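Local atomic coordinates of holo-[acyl-carrier-protein] synthase (Neisseria meningitidis FAM18, PDB entry 5SUV), a protein that belongs to the 4'-phosphopantetheinyl transferase superfamily and binds coenzyme A. Residues K14-L19 and Q25-R30. Sequence-based numbering, arbitrary orientation.
Sequences KRIIRL and QAFAGR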
ATOM      1  N   LYS A  14      -2.723  -0.018 -19.300  1.00 62.07           N
ATOM      2  CA  LYS A  14      -2.773  -0.806 -20.528  1.00 73.38           C
ATOM      3  C   LYS A  14      -3.786  -1.937 -20.412  1.00 65.84           C
ATOM      4  O   LYS A  14      -4.453  -2.284 -21.393  1.00 66.92           O
ATOM      5  CB  LYS A  14      -1.385  -1.355 -20.858  1.00 83.02           C
ATOM      6  CG  LYS A  14      -0.371  -0.282 -21.232  1.00 79.52           C
ATOM      7  CD  LYS A  14       1.023  -0.870 -21.424  1.00 70.67           C
ATOM      8  CE  LYS A  14       2.058   0.215 -21.682  1.00 71.37           C
ATOM      9  NZ  LYS A  14       1.719   1.050 -22.873  1.00 70.39           N
ATOM     10  N   ARG A  15      -3.915  -2.523 -19.220  1.00 50.88           N
ATOM     11  CA  ARG A  15      -4.922  -3.557 -19.017  1.00 44.38           C
ATOM     12  C   ARG A  15      -6.320  -2.983 -19.169  1.00 46.94           C
ATOM     13  O   ARG A  15      -7.196  -3.622 -19.764  1.00 46.12           O
ATOM     14  CB  ARG A  15      -4.762  -4.201 -17.643  1.00 40.87           C
ATOM     15  CG  ARG A  15      -5.826  -5.241 -17.292  1.00 39.10           C
ATOM     16  CD  ARG A  15      -5.329  -6.158 -16.184  1.00 54.93           C
ATOM     17  NE  ARG A  15      -6.412  -6.727 -15.385  1.00 60.45           N
ATOM     18  CZ  ARG A  15      -6.628  -6.488 -14.090  1.00 62.12           C
ATOM     19  NH1 ARG A  15      -5.837  -5.681 -13.386  1.00 55.56           N
ATOM     20  NH2 ARG A  15      -7.651  -7.073 -13.485  1.00 66.26           N
ATOM     21  N   ILE A  16      -6.543  -1.770 -18.654  1.00 39.55           N
ATOM     22  CA  ILE A  16      -7.847  -1.133 -18.821  1.00 49.90           C
ATOM     23  C   ILE A  16      -8.130  -0.921 -20.301  1.00 53.83           C
ATOM     24  O   ILE A  16      -9.226  -1.225 -20.786  1.00 47.79           O
ATOM     25  CB  ILE A  16      -7.910   0.192 -18.038  1.00 38.65           C
ATOM     26  CG1 ILE A  16      -7.737  -0.048 -16.535  1.00 45.92           C
ATOM     27  CG2 ILE A  16      -9.236   0.920 -18.292  1.00 40.16           C
ATOM     28  CD1 ILE A  16      -8.890  -0.820 -15.870  1.00 50.82           C
ATOM     29  N   ILE A  17      -7.140  -0.419 -21.042  1.00 46.53           N
ATOM     30  CA  ILE A  17      -7.305  -0.220 -22.479  1.00 50.69           C
ATOM     31  C   ILE A  17      -7.706  -1.528 -23.153  1.00 54.37           C
ATOM     32  O   ILE A  17      -8.647  -1.567 -23.955  1.00 54.41           O
ATOM     33  CB  ILE A  17      -6.023   0.371 -23.088  1.00 56.68           C
ATOM     34  CG1 ILE A  17      -5.805   1.794 -22.565  1.00 50.29           C
ATOM     35  CG2 ILE A  17      -6.096   0.386 -24.632  1.00 57.82           C
ATOM     36  CD1 ILE A  17      -4.442   2.408 -22.984  1.00 52.10           C
ATOM     37  N   ARG A  18      -7.017  -2.624 -22.829  1.00 56.85           N
ATOM     38  CA  ARG A  18      -7.393  -3.913 -23.403  1.00 52.92           C
ATOM     39  C   ARG A  18      -8.838  -4.252 -23.072  1.00 59.36           C
ATOM     40  O   ARG A  18      -9.606  -4.673 -23.945  1.00 58.48           O
ATOM     41  CB  ARG A  18      -6.471  -5.017 -22.897  1.00 50.60           C
ATOM     42  CG  ARG A  18      -5.033  -4.903 -23.384  1.00 78.37           C
ATOM     43  CD  ARG A  18      -4.210  -6.155 -23.052  1.00 87.95           C
ATOM     44  NE  ARG A  18      -4.758  -6.917 -21.926  1.00 94.77           N
ATOM     45  CZ  ARG A  18      -5.549  -7.986 -22.036  1.00 98.11           C
ATOM     46  NH1 ARG A  18      -5.901  -8.453 -23.228  1.00114.24           N
ATOM     47  NH2 ARG A  18      -5.994  -8.598 -20.944  1.00 83.72           N
ATOM     48  N   LEU A  19      -9.224  -4.074 -21.808  1.00 50.88           N
ATOM     49  CA  LEU A  19     -10.583  -4.403 -21.395  1.00 52.65           C
ATOM     50  C   LEU A  19     -11.609  -3.533 -22.111  1.00 56.88           C
ATOM     51  O   LEU A  19     -12.670  -4.019 -22.517  1.00 51.69           O
ATOM     52  CB  LEU A  19     -10.715  -4.268 -19.878  1.00 49.45           C
ATOM     53  CG  LEU A  19      -9.948  -5.313 -19.058  1.00 45.19           C
ATOM     54  CD1 LEU A  19      -9.914  -4.964 -17.576  1.00 41.68           C
ATOM     55  CD2 LEU A  19     -10.570  -6.693 -19.246  1.00 46.45           C
ATOM     56  N   GLN A  25     -17.850  -0.295 -24.336  1.00 74.60           N
ATOM     57  CA  GLN A  25     -18.405   0.422 -23.195  1.00 76.49           C
ATOM     58  C   GLN A  25     -19.020  -0.509 -22.156  1.00 72.47           C
ATOM     59  O   GLN A  25     -19.331  -0.053 -21.052  1.00 69.01           O
ATOM     60  CB  GLN A  25     -19.445   1.440 -23.676  1.00 76.51           C
ATOM     61  CG  GLN A  25     -19.864   2.455 -22.614  1.00 81.74           C
ATOM     62  CD  GLN A  25     -21.059   1.998 -21.800  1.00 90.65           C
ATOM     63  OE1 GLN A  25     -22.068   1.554 -22.353  1.00103.48           O
ATOM     64  NE2 GLN A  25     -20.951   2.098 -20.477  1.00 86.10           N
ATOM     65  N   ALA A  26     -19.186  -1.797 -22.471  1.00 67.62           N
ATOM     66  CA  ALA A  26     -19.749  -2.734 -21.502  1.00 69.39           C
ATOM     67  C   ALA A  26     -18.826  -2.948 -20.308  1.00 71.40           C
ATOM     68  O   ALA A  26     -19.287  -3.332 -19.224  1.00 51.75           O
ATOM     69  CB  ALA A  26     -20.039  -4.071 -22.177  1.00 65.10           C
ATOM     70  N   PHE A  27     -17.522  -2.735 -20.480  1.00 80.15           N
ATOM     71  CA  PHE A  27     -16.626  -2.821 -19.335  1.00 68.57           C
ATOM     72  C   PHE A  27     -16.968  -1.745 -18.314  1.00 60.02           C
ATOM     73  O   PHE A  27     -17.253  -2.043 -17.151  1.00 49.27           O
ATOM     74  CB  PHE A  27     -15.170  -2.710 -19.785  1.00 46.93           C
ATOM     75  CG  PHE A  27     -14.188  -2.716 -18.652  1.00 46.42           C
ATOM     76  CD1 PHE A  27     -14.073  -3.814 -17.820  1.00 43.60           C
ATOM     77  CD2 PHE A  27     -13.373  -1.624 -18.425  1.00 48.05           C
ATOM     78  CE1 PHE A  27     -13.170  -3.818 -16.781  1.00 44.42           C
ATOM     79  CE2 PHE A  27     -12.465  -1.625 -17.389  1.00 39.69           C
ATOM     80  CZ  PHE A  27     -12.360  -2.718 -16.568  1.00 41.17           C
ATOM     81  N   ALA A  28     -16.971  -0.480 -18.739  1.00 42.90           N
ATOM     82  CA  ALA A  28     -17.326   0.595 -17.821  1.00 49.94           C
ATOM     83  C   ALA A  28     -18.713   0.372 -17.233  1.00 47.95           C
ATOM     84  O   ALA A  28     -18.959   0.682 -16.061  1.00 45.08           O
ATOM     85  CB  ALA A  28     -17.262   1.941 -18.535  1.00 45.07           C
ATOM     86  N   GLY A  29     -19.634  -0.169 -18.031  1.00 49.82           N
ATOM     87  CA  GLY A  29     -20.964  -0.451 -17.528  1.00 46.91           C
ATOM     88  C   GLY A  29     -20.986  -1.543 -16.485  1.00 50.81           C
ATOM     89  O   GLY A  29     -21.925  -1.611 -15.686  1.00 56.55           O
ATOM     90  N   ARG A  30     -19.963  -2.391 -16.467  1.00 44.09           N
ATOM     91  CA  ARG A  30     -19.893  -3.464 -15.497  1.00 46.18           C
ATOM     92  C   ARG A  30     -19.217  -3.018 -14.204  1.00 44.24           C
ATOM     93  O   ARG A  30     -19.584  -3.504 -13.125  1.00 40.36           O
ATOM     94  CB  ARG A  30     -19.164  -4.662 -16.124  1.00 62.76           C
ATOM     95  CG  ARG A  30     -19.150  -5.930 -15.282  1.00 71.39           C
ATOM     96  CD  ARG A  30     -18.702  -7.154 -16.085  1.00 87.38           C
ATOM     97  NE  ARG A  30     -19.690  -7.546 -17.095  1.00109.09           N
ATOM     98  CZ  ARG A  30     -19.569  -7.354 -18.410  1.00110.04           C
ATOM     99  NH1 ARG A  30     -18.489  -6.774 -18.922  1.00119.65           N
ATOM    100  NH2 ARG A  30     -20.539  -7.753 -19.225  1.00 97.68           N
TER
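The ring of Phe-27 carries Leu-19 on one face and meets Ile-16 at its edge. Leu-19 CB sits 3.8 Å from the ring centroid and only 1° off the ring normal, a CH-pi contact centred on the aromatic face. From there the leucine side chain runs out toward the far end of the ring, where its CD1 methyl lies 3.5 Å from Phe-27 CZ and equally near CE1. Near the ring plane, Ile-16 CD1 approaches Phe-27 CE2 at 4.0 Å, the two side chains crossing at about a right angle. Phe-27 reaches helix 13-23 because its chi1 of 177° places CG opposite the backbone N; Ile-16 and Leu-19 are three residues apart there. No hydrogen bond joins the two segments; their direct contact is apolar, an example of one aromatic side chain set against two aliphatic ones. Helix 46-63 backs both: Ile-16 rests on Ala-51, and Ala-28 on Leu-50. From helix 13-23, Arg-15 NH1 forms a salt bridge to Glu-114 OE2 of a second subunit. The Phe-27 side chain lies about 4 Å from a bound coenzyme A, placing this helix-helix packing beside the ligand in the AcpS-type fold, here in a three-chain assembly.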